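Local atomic coordinates of putative acetyltransferase (Clostridium difficile, PDB entry 3DSB), a protein that probably acts as an acyltransferase of the GNAT family, transferring an acyl group such as acetyl to an acceptor. Residues T73-D78 with G82-I87. Residues are numbered along the deposited sequence; the frame is centred on the assembly and turned at random.
With BET (trimethyl glycine), chain D.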
loop_
_atom_site.group_PDB
_atom_site.type_symbol
_atom_site.label_atom_id
_atom_site.label_comp_id
_atom_site.label_asym_id
_atom_site.label_seq_id
_atom_site.Cartn_x
_atom_site.Cartn_y
_atom_site.Cartn_z
ATOM N N THR A 73 -0.572 2.499 6.882
ATOM C CA THR A 73 -1.162 1.240 6.445
ATOM C C THR A 73 -0.027 0.247 6.174
ATOM O O THR A 73 1.150 0.599 6.251
ATOM C CB THR A 73 -1.965 1.429 5.150
ATOM O OG1 THR A 73 -1.116 1.943 4.143
ATOM C CG2 THR A 73 -3.141 2.388 5.307
ATOM N N TYR A 74 -0.397 -0.985 5.791
ATOM C CA TYR A 74 0.623 -2.022 5.522
ATOM C C TYR A 74 0.603 -2.458 4.079
ATOM O O TYR A 74 -0.463 -2.478 3.457
ATOM C CB TYR A 74 0.318 -3.299 6.293
ATOM C CG TYR A 74 0.128 -3.044 7.749
ATOM C CD1 TYR A 74 1.220 -2.889 8.562
ATOM C CD2 TYR A 74 -1.169 -2.949 8.313
ATOM C CE1 TYR A 74 1.065 -2.656 9.962
ATOM C CE2 TYR A 74 -1.334 -2.692 9.691
ATOM C CZ TYR A 74 -0.203 -2.558 10.508
ATOM O OH TYR A 74 -0.343 -2.325 11.862
ATOM N N GLU A 75 1.780 -2.852 3.587
ATOM C CA GLU A 75 1.860 -3.587 2.326
ATOM C C GLU A 75 2.609 -4.885 2.574
ATOM O O GLU A 75 3.801 -4.867 2.888
ATOM C CB GLU A 75 2.670 -2.779 1.304
ATOM C CG GLU A 75 2.948 -3.577 0.021
ATOM C CD GLU A 75 4.069 -2.996 -0.847
ATOM O OE1 GLU A 75 4.459 -1.826 -0.659
ATOM O OE2 GLU A 75 4.572 -3.747 -1.706
ATOM N N TRP A 76 1.910 -6.026 2.443
ATOM C CA TRP A 76 2.591 -7.311 2.634
ATOM C C TRP A 76 3.503 -7.578 1.435
ATOM O O TRP A 76 3.061 -7.481 0.287
ATOM C CB TRP A 76 1.574 -8.450 2.761
ATOM C CG TRP A 76 2.266 -9.768 3.040
ATOM C CD1 TRP A 76 2.414 -10.816 2.171
ATOM C CD2 TRP A 76 2.939 -10.138 4.251
ATOM N NE1 TRP A 76 3.150 -11.837 2.782
ATOM C CE2 TRP A 76 3.477 -11.436 4.058
ATOM C CE3 TRP A 76 3.145 -9.490 5.488
ATOM C CZ2 TRP A 76 4.189 -12.100 5.066
ATOM C CZ3 TRP A 76 3.847 -10.167 6.487
ATOM C CH2 TRP A 76 4.359 -11.444 6.273
ATOM N N SER A 77 4.746 -7.953 1.722
ATOM C CA SER A 77 5.661 -8.437 0.710
ATOM C C SER A 77 5.812 -9.954 0.825
ATOM O O SER A 77 6.398 -10.454 1.803
ATOM C CB SER A 77 7.043 -7.777 0.860
ATOM O OG SER A 77 7.999 -8.392 -0.013
ATOM N N ASP A 78 5.299 -10.682 -0.178
ATOM C CA ASP A 78 5.507 -12.121 -0.211
ATOM C C ASP A 78 6.947 -12.476 -0.493
ATOM O O ASP A 78 7.491 -13.404 0.160
ATOM C CB ASP A 78 4.542 -12.811 -1.188
ATOM C CG ASP A 78 4.483 -12.168 -2.579
ATOM O OD1 ASP A 78 5.187 -11.178 -2.838
ATOM O OD2 ASP A 78 3.721 -12.702 -3.417
ATOM N N GLY A 82 7.380 -10.152 4.832
ATOM C CA GLY A 82 7.233 -9.103 5.849
ATOM C C GLY A 82 6.419 -7.945 5.314
ATOM O O GLY A 82 6.062 -7.935 4.130
ATOM N N ASN A 83 6.177 -6.948 6.176
ATOM C CA ASN A 83 5.357 -5.791 5.806
ATOM C C ASN A 83 6.219 -4.575 5.560
ATOM O O ASN A 83 7.178 -4.329 6.328
ATOM C CB ASN A 83 4.408 -5.389 6.926
ATOM C CG ASN A 83 3.142 -6.186 6.942
ATOM O OD1 ASN A 83 2.846 -6.873 7.957
ATOM N ND2 ASN A 83 2.394 -6.152 5.876
ATOM N N PHE A 84 5.854 -3.787 4.542
ATOM C CA PHE A 84 6.259 -2.386 4.526
ATOM C C PHE A 84 5.199 -1.612 5.264
ATOM O O PHE A 84 3.997 -1.879 5.132
ATOM C CB PHE A 84 6.276 -1.890 3.091
ATOM C CG PHE A 84 7.413 -2.419 2.286
ATOM C CD1 PHE A 84 8.672 -1.813 2.343
ATOM C CD2 PHE A 84 7.228 -3.520 1.444
ATOM C CE1 PHE A 84 9.728 -2.282 1.589
ATOM C CE2 PHE A 84 8.292 -4.020 0.682
ATOM C CZ PHE A 84 9.546 -3.388 0.750
ATOM N N LEU A 85 5.647 -0.644 6.055
ATOM C CA LEU A 85 4.741 0.285 6.673
ATOM C C LEU A 85 4.682 1.553 5.799
ATOM O O LEU A 85 5.754 2.093 5.452
ATOM C CB LEU A 85 5.246 0.554 8.094
ATOM C CG LEU A 85 4.463 1.424 9.061
ATOM C CD1 LEU A 85 4.633 0.903 10.483
ATOM C CD2 LEU A 85 4.901 2.864 8.971
ATOM N N TRP A 86 3.471 1.976 5.411
ATOM C CA TRP A 86 3.325 3.170 4.549
ATOM C C TRP A 86 2.697 4.286 5.373
ATOM O O TRP A 86 1.549 4.182 5.796
ATOM C CB TRP A 86 2.409 2.868 3.354
ATOM C CG TRP A 86 3.047 2.079 2.295
ATOM C CD1 TRP A 86 3.316 0.737 2.293
ATOM C CD2 TRP A 86 3.639 2.613 1.087
ATOM N NE1 TRP A 86 3.957 0.378 1.105
ATOM C CE2 TRP A 86 4.146 1.508 0.343
ATOM C CE3 TRP A 86 3.668 3.886 0.503
ATOM C CZ2 TRP A 86 4.774 1.671 -0.906
ATOM C CZ3 TRP A 86 4.310 4.044 -0.718
ATOM C CH2 TRP A 86 4.830 2.944 -1.421
ATOM N N ILE A 87 3.449 5.361 5.601
ATOM C CA ILE A 87 2.907 6.519 6.355
ATOM C C ILE A 87 2.028 7.294 5.400
ATOM O O ILE A 87 2.514 7.746 4.341
ATOM C CB ILE A 87 4.049 7.418 6.907
ATOM C CG1 ILE A 87 4.894 6.616 7.905
ATOM C CG2 ILE A 87 3.480 8.703 7.530
ATOM C CD1 ILE A 87 6.161 7.332 8.345
HETATM N N BET D . 10.355 -4.174 -3.081
HETATM C CA BET D . 9.665 -5.152 -2.174
HETATM C C BET D . 9.370 -6.562 -2.662
HETATM O O BET D . 8.230 -7.102 -2.438
HETATM O OXT BET D . 10.348 -7.183 -3.160
HETATM C C1 BET D . 9.421 -3.094 -3.346
HETATM C C2 BET D . 11.562 -3.578 -2.490
HETATM C C3 BET D . 10.757 -4.761 -4.366
#
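Thr73, Glu75 and Ser77 each exchange two backbone hydrogen bonds with Trp86, Phe84 and Gly82 in turn, pairing the strands antiparallel. Most are short, such as Ser77 N to Gly82 O at 2.7 Å; the return bond, Gly82 N to Ser77 O, stretches to 3.2 Å. One side-chain bond crosses as well: the indole NE1 of Trp86 gives its hydrogen to Glu75 OE1 (2.9 Å), reaching the anti lone pair. Glu75 can meet it because its chain is extended, with CG anti to the backbone N (chi1 172°). Its OE2 is taken by Tyr125 of the second subunit.

On the face of Tyr74, Trp76 and Asn83, the Trp76 six-membered ring lies over the Gly82 backbone, whose CA makes a CH-pi contact 4.0 Å from the ring centroid. The Asn83 amide stands at the ring's edge, steeply turned to it (76°). Trp76 NE1 bonds Gly44 O of the second subunit.

On the face shared with Glu75, Ser77 OG accepts from Arg80 N and donates to trimethyl glycine O (2.8 Å), and the edge of the Phe84 ring meets the ligand CA. This is a beta hairpin of the GNAT fold, lining a ligand pocket beside the dimer interface.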